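Local coordinates for 1-Pyrroline-5-Carboxylate reductase (Streptococcus pyogenes, PDB 2AMF), which catalyses the NAD(P)H-dependent reduction of 1-pyrroline-5-carboxylate to L-proline, the last step of proline biosynthesis, at the proline site and the interface of chains A and B. Numbering follows the deposited sequence. Chains: chain A/B, 1-Pyrroline-5-Carboxylate reductase.

Contact 1: the proline site. Residues chain A 14, 89, 91, 112-115, 162, 166-167; chain B 221-222, 224, 227-229. With PRO (proline), chain C; PRO (proline), chain D.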
# COMPACT_ATOMS: atom_id res chain seq x y z
N MET A 14 -34.32 -17.14 6.08
CA MET A 14 -34.31 -17.91 4.82
C MET A 14 -35.49 -18.88 4.75
O MET A 14 -36.24 -18.90 3.77
CB MET A 14 -32.97 -18.61 4.59
CG MET A 14 -32.64 -19.02 3.11
SD MET A 14 -32.80 -17.68 1.91
CE MET A 14 -34.39 -18.07 1.23
N MET A 89 -30.95 -26.74 3.50
CA MET A 89 -30.57 -25.50 2.79
C MET A 89 -29.22 -24.93 3.28
O MET A 89 -28.83 -23.82 2.89
CB MET A 89 -31.69 -24.45 2.84
CG MET A 89 -31.85 -23.73 4.19
SD MET A 89 -33.31 -22.64 4.32
CE MET A 89 -34.60 -23.76 3.82
N ALA A 91 -25.39 -23.97 4.04
CA ALA A 91 -24.10 -23.80 3.41
C ALA A 91 -23.09 -24.71 4.08
O ALA A 91 -23.17 -24.94 5.29
CB ALA A 91 -23.66 -22.34 3.53
N MET A 112 -29.65 -24.50 -2.33
CA MET A 112 -29.06 -23.24 -1.97
C MET A 112 -29.88 -22.12 -2.58
O MET A 112 -29.65 -21.75 -3.74
CB MET A 112 -27.55 -23.14 -2.36
CG MET A 112 -26.83 -21.81 -1.90
SD MET A 112 -27.12 -21.23 -0.21
CE MET A 112 -26.66 -22.71 0.67
N PRO A 113 -30.86 -21.60 -1.82
CA PRO A 113 -31.69 -20.46 -2.20
C PRO A 113 -31.05 -19.13 -1.79
O PRO A 113 -29.95 -19.11 -1.25
CB PRO A 113 -32.97 -20.69 -1.39
CG PRO A 113 -32.47 -21.36 -0.11
CD PRO A 113 -31.19 -22.11 -0.47
N ASN A 114 -31.73 -18.03 -2.07
CA ASN A 114 -31.33 -16.75 -1.50
C ASN A 114 -32.55 -15.98 -1.05
O ASN A 114 -33.68 -16.44 -1.27
CB ASN A 114 -30.48 -15.94 -2.48
CG ASN A 114 -31.20 -15.61 -3.76
OD1 ASN A 114 -32.43 -15.46 -3.78
ND2 ASN A 114 -30.46 -15.52 -4.84
N MET A 115 -32.33 -14.80 -0.46
CA MET A 115 -33.38 -13.98 0.15
C MET A 115 -34.43 -13.49 -0.85
O MET A 115 -35.53 -13.07 -0.46
CB MET A 115 -32.77 -12.78 0.92
CG MET A 115 -33.63 -12.17 2.05
SD MET A 115 -34.30 -13.31 3.30
CE MET A 115 -32.80 -13.92 4.03
N THR A 162 -23.08 -21.07 -3.66
CA THR A 162 -23.42 -20.37 -2.42
C THR A 162 -22.94 -18.90 -2.44
O THR A 162 -23.65 -17.98 -1.98
CB THR A 162 -22.83 -21.10 -1.17
OG1 THR A 162 -23.28 -22.47 -1.16
CG2 THR A 162 -23.28 -20.40 0.12
N GLY A 166 -26.21 -17.19 -3.21
CA GLY A 166 -26.74 -17.12 -1.84
C GLY A 166 -26.24 -15.91 -1.10
O GLY A 166 -27.02 -15.19 -0.46
N SER A 167 -24.93 -15.67 -1.20
CA SER A 167 -24.28 -14.56 -0.52
C SER A 167 -24.26 -13.26 -1.33
O SER A 167 -24.20 -12.18 -0.75
CB SER A 167 -22.84 -14.93 -0.16
OG SER A 167 -22.82 -15.84 0.93
N ALA B 221 -29.99 -9.33 7.22
CA ALA B 221 -30.83 -10.53 7.09
C ALA B 221 -30.07 -11.70 6.47
O ALA B 221 -30.26 -12.85 6.85
CB ALA B 221 -32.11 -10.23 6.28
N ILE B 222 -29.20 -11.40 5.51
CA ILE B 222 -28.51 -12.39 4.72
C ILE B 222 -27.27 -12.90 5.47
O ILE B 222 -26.91 -14.08 5.34
CB ILE B 222 -28.16 -11.80 3.32
CG1 ILE B 222 -29.46 -11.52 2.53
CG2 ILE B 222 -27.25 -12.74 2.49
CD1 ILE B 222 -29.36 -10.38 1.56
N SER B 224 -25.95 -14.54 8.03
CA SER B 224 -26.06 -15.50 9.13
C SER B 224 -24.83 -15.41 10.02
O SER B 224 -23.70 -15.33 9.51
CB SER B 224 -26.17 -16.91 8.57
OG SER B 224 -27.22 -16.98 7.62
N GLY B 227 -21.46 -17.26 9.39
CA GLY B 227 -21.68 -17.77 8.04
C GLY B 227 -20.69 -17.32 6.98
O GLY B 227 -19.63 -16.70 7.27
N THR B 228 -21.06 -17.61 5.74
CA THR B 228 -20.25 -17.32 4.55
C THR B 228 -20.35 -15.84 4.10
O THR B 228 -19.37 -15.24 3.71
CB THR B 228 -20.63 -18.32 3.39
OG1 THR B 228 -21.93 -17.98 2.87
CG2 THR B 228 -20.69 -19.78 3.92
N THR B 229 -21.54 -15.26 4.17
CA THR B 229 -21.79 -13.88 3.66
C THR B 229 -21.02 -12.84 4.47
O THR B 229 -20.34 -11.98 3.89
CB THR B 229 -23.29 -13.52 3.66
OG1 THR B 229 -24.02 -14.58 3.03
CG2 THR B 229 -23.58 -12.19 2.95
N PRO C . -29.88 -16.74 2.60
CA PRO C . -29.14 -17.87 3.16
C PRO C . -29.29 -19.23 2.45
O PRO C . -29.25 -20.34 3.02
CB PRO C . -29.60 -17.88 4.63
CG PRO C . -29.88 -16.38 4.92
CD PRO C . -29.95 -15.64 3.58
OXT PRO C . -29.41 -19.22 1.24
N PRO D . -26.68 -16.72 3.80
CA PRO D . -26.00 -17.88 4.41
C PRO D . -24.68 -17.48 5.09
O PRO D . -23.98 -18.36 5.62
CB PRO D . -25.75 -18.81 3.21
CG PRO D . -25.63 -17.85 1.99
CD PRO D . -26.36 -16.56 2.37
OXT PRO D . -24.32 -16.28 5.12
O HOH W 1 -23.09 -14.83 7.02
O HOH W 2 -29.65 -14.81 0.25
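The active-site pocket lies between chains, with the coenzyme-side residues of chain A facing the start of helix 228-239 of chain B. Two prolines are modelled in it. Proline D, the reaction product, is recognised by its polar ends. Its carboxylate meets the helix N-terminus: B:Thr228 N donates to the ligand O at 3.0 Å, nearly straight at 160°, and B:Thr229 N donates to OXT at 3.1 Å. A further donor, the hydroxyl OG1 of B:Thr229, reaches OXT at 2.7 Å, so this oxygen takes a backbone and a side-chain bond from one residue. Water 1 also links OXT to B:Ser224 O. The helix end would be expected to favour a negative carboxylate.

A cluster of hydroxyls supports this geometry. A:Ser167 OG lies 2.7 Å from B:Thr229 OG1 and receives a bond of 3.0 Å from B:Thr228 OG1, which sits in the crowded position between its backbone N and carbonyl carbon (chi1 72°). A:Ser167 thus appears to hold the rotation of both chain B threonines from the second shell.

At the other end, the ring nitrogen of proline D donates to B:Ile222 O at 3.1 Å, in the carbonyl plane with a C=O...N angle of 153°. The ring carbons rest against the CG2 methyls of B:Ile222 and A:Thr162, while B:Ser224 OG lies beside CA and the carboxylate carbon.

Proline C is poorly ordered. The bent side chain of A:Met14 packs against it, the A:Met115 methyl CE touches its CD, and water 2 links its nitrogen to A:Met115 N and A:Gly166 O. Its OXT clashes with A:Pro113 O at 2.5 Å. CA of proline C stands 2.8 Å from N of proline D, so its placement is doubtful; it may come from crystallisation and overlap coenzyme space. The site holds the five-membered cyclic amino acid by its ring nitrogen and carboxylate, presumably orienting it for hydride transfer.

Contact 2: the interface of chains A and B. Residues chain A 119, 121, 198, 201-202, 205-206; chain B 201-202, 205-206, 209.
This patch belongs to the helical dimerisation region of the pyrroline-5-carboxylate reductase family, where helix 190-209 of chain A crosses helix 190-210 of chain B obliquely, close to a two-fold axis. The packing is apolar: no N or O of one chain comes within bonding reach of the other.

A:Leu202 and B:Leu202 lose most surface, 76 and 58 Å², and each inserts its CD1 branch into the opposing helix. The A:Leu202 methyl CD1 points at the backbone oxygen of B:Leu202 at 3.2 Å. The reverse pair, B:Leu202 CD1 and A:Leu202 O, shows the same 3.2 Å, as expected of two-fold twins. Tip to tip, the two CD1 methyls are 3.8 Å apart. The torsions differ slightly between the copies: A:Leu202 has chi1 -143° and a chi2 of 27°, about midway between eclipsed and staggered, whereas B:Leu202 keeps CG closer to anti to its backbone N (chi1 -155°). The departure in chain A suggests some strain in fitting the branch against the partner backbone, though it could also reflect the model.

B:Ala205, with 45 Å² buried, offers a small surface that lets the helices approach. Its CB takes A:Leu202 CD1 at 3.7 Å, and its carbonyl O receives the A:Thr198 methyl CG2 at 3.4 Å. On the twin side A:Ala205 CB packs on B:Leu202 CD1 and B:Val201 CG1.

Where the valines meet, A:Val201 and B:Val201 cross at about a right angle, CG1 against CG1 at 3.5 Å, tighter than usual contact. Both CG1 methyls are anti to their backbone N. The second branch of A:Leu202 leads outward: CD2 touches the aliphatic CD of B:Lys209 at 3.9 Å, again crossing at about a right angle, with the lysine chain bent at chi3 and chi4. Beyond the helix pair, the A:Ile119 methyl CD1 rests beside the CB and hydroxyl OG of B:Ser206.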
# COMPACT_ATOMS: atom_id res chain seq x y z
N ILE A 119 -39.77 -12.59 -2.81
CA ILE A 119 -40.62 -12.13 -3.91
C ILE A 119 -40.73 -13.24 -4.96
O ILE A 119 -41.05 -12.97 -6.12
CB ILE A 119 -40.13 -10.80 -4.53
CG1 ILE A 119 -38.68 -10.95 -5.05
CG2 ILE A 119 -40.28 -9.65 -3.53
CD1 ILE A 119 -38.28 -9.95 -6.15
N GLN A 121 -38.36 -14.97 -6.38
CA GLN A 121 -37.31 -14.85 -7.40
C GLN A 121 -35.94 -15.32 -6.91
O GLN A 121 -34.89 -14.76 -7.28
CB GLN A 121 -37.23 -13.43 -7.97
CG GLN A 121 -38.29 -13.13 -9.05
CD GLN A 121 -38.26 -11.67 -9.53
OE1 GLN A 121 -39.19 -10.90 -9.27
NE2 GLN A 121 -37.18 -11.28 -10.24
N THR A 198 -31.14 2.02 -7.85
CA THR A 198 -31.84 0.73 -7.91
C THR A 198 -32.54 0.50 -9.25
O THR A 198 -32.44 -0.59 -9.83
CB THR A 198 -32.86 0.59 -6.74
OG1 THR A 198 -32.18 0.87 -5.51
CG2 THR A 198 -33.46 -0.82 -6.69
N VAL A 201 -29.87 -0.23 -11.80
CA VAL A 201 -29.38 -1.61 -11.63
C VAL A 201 -30.37 -2.58 -12.26
O VAL A 201 -30.02 -3.41 -13.10
CB VAL A 201 -29.14 -1.99 -10.15
CG1 VAL A 201 -28.81 -3.49 -10.01
CG2 VAL A 201 -28.01 -1.18 -9.54
N LEU A 202 -31.63 -2.44 -11.87
CA LEU A 202 -32.71 -3.24 -12.42
C LEU A 202 -32.75 -3.23 -13.96
O LEU A 202 -32.82 -4.30 -14.60
CB LEU A 202 -34.02 -2.73 -11.84
CG LEU A 202 -35.20 -3.61 -11.47
CD1 LEU A 202 -34.78 -5.02 -11.11
CD2 LEU A 202 -35.90 -2.94 -10.29
N ALA A 205 -29.51 -4.82 -15.65
CA ALA A 205 -29.51 -6.27 -15.55
C ALA A 205 -30.53 -6.89 -16.52
O ALA A 205 -30.29 -7.95 -17.10
CB ALA A 205 -29.77 -6.70 -14.11
N SER A 206 -31.64 -6.19 -16.72
CA SER A 206 -32.67 -6.67 -17.63
C SER A 206 -32.19 -6.52 -19.07
O SER A 206 -32.37 -7.41 -19.89
CB SER A 206 -33.99 -5.94 -17.36
OG SER A 206 -34.96 -6.26 -18.35
N VAL B 201 -28.89 -10.37 -9.46
CA VAL B 201 -28.85 -8.89 -9.42
C VAL B 201 -30.25 -8.29 -9.64
O VAL B 201 -30.71 -7.43 -8.87
CB VAL B 201 -27.81 -8.32 -10.41
CG1 VAL B 201 -28.05 -6.83 -10.70
CG2 VAL B 201 -26.40 -8.53 -9.86
N LEU B 202 -30.93 -8.80 -10.66
CA LEU B 202 -32.26 -8.38 -11.04
C LEU B 202 -33.29 -8.60 -9.93
O LEU B 202 -34.06 -7.70 -9.59
CB LEU B 202 -32.64 -9.15 -12.30
CG LEU B 202 -33.65 -8.75 -13.37
CD1 LEU B 202 -33.49 -7.33 -13.81
CD2 LEU B 202 -33.39 -9.66 -14.56
N ALA B 205 -32.29 -6.27 -6.76
CA ALA B 205 -32.78 -4.91 -7.00
C ALA B 205 -34.32 -4.83 -6.88
O ALA B 205 -34.86 -3.91 -6.26
CB ALA B 205 -32.29 -4.42 -8.38
N SER B 206 -35.03 -5.81 -7.42
CA SER B 206 -36.48 -5.79 -7.40
C SER B 206 -37.02 -5.89 -5.96
O SER B 206 -37.90 -5.13 -5.57
CB SER B 206 -37.04 -6.88 -8.32
OG SER B 206 -38.45 -6.92 -8.23
N LYS B 209 -36.49 -2.50 -4.17
CA LYS B 209 -37.47 -1.52 -4.64
C LYS B 209 -38.84 -1.60 -3.95
O LYS B 209 -39.43 -0.57 -3.60
CB LYS B 209 -37.65 -1.69 -6.16
CG LYS B 209 -38.43 -0.57 -6.80
CD LYS B 209 -38.30 -0.56 -8.32
CE LYS B 209 -39.33 -1.48 -8.97
NZ LYS B 209 -40.74 -0.97 -8.86

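The centres of the C-alpha atoms of contact 1 and contact 2 lie about 18 Å apart. The 3-10 helix 115-119 of chain A joins them: its first residue, A:Met115, belongs to contact 1, and its last, A:Ile119, to contact 2. In chain B, the long helix of contact 2 is followed in sequence by helix 215-222, which ends at B:Ile222 in contact 1. Both contacts use both chains, so packing of the helix pair would set the relative position of the two halves of each proline site. This fits a dimer as the catalytic unit within the ten-chain deposited assembly.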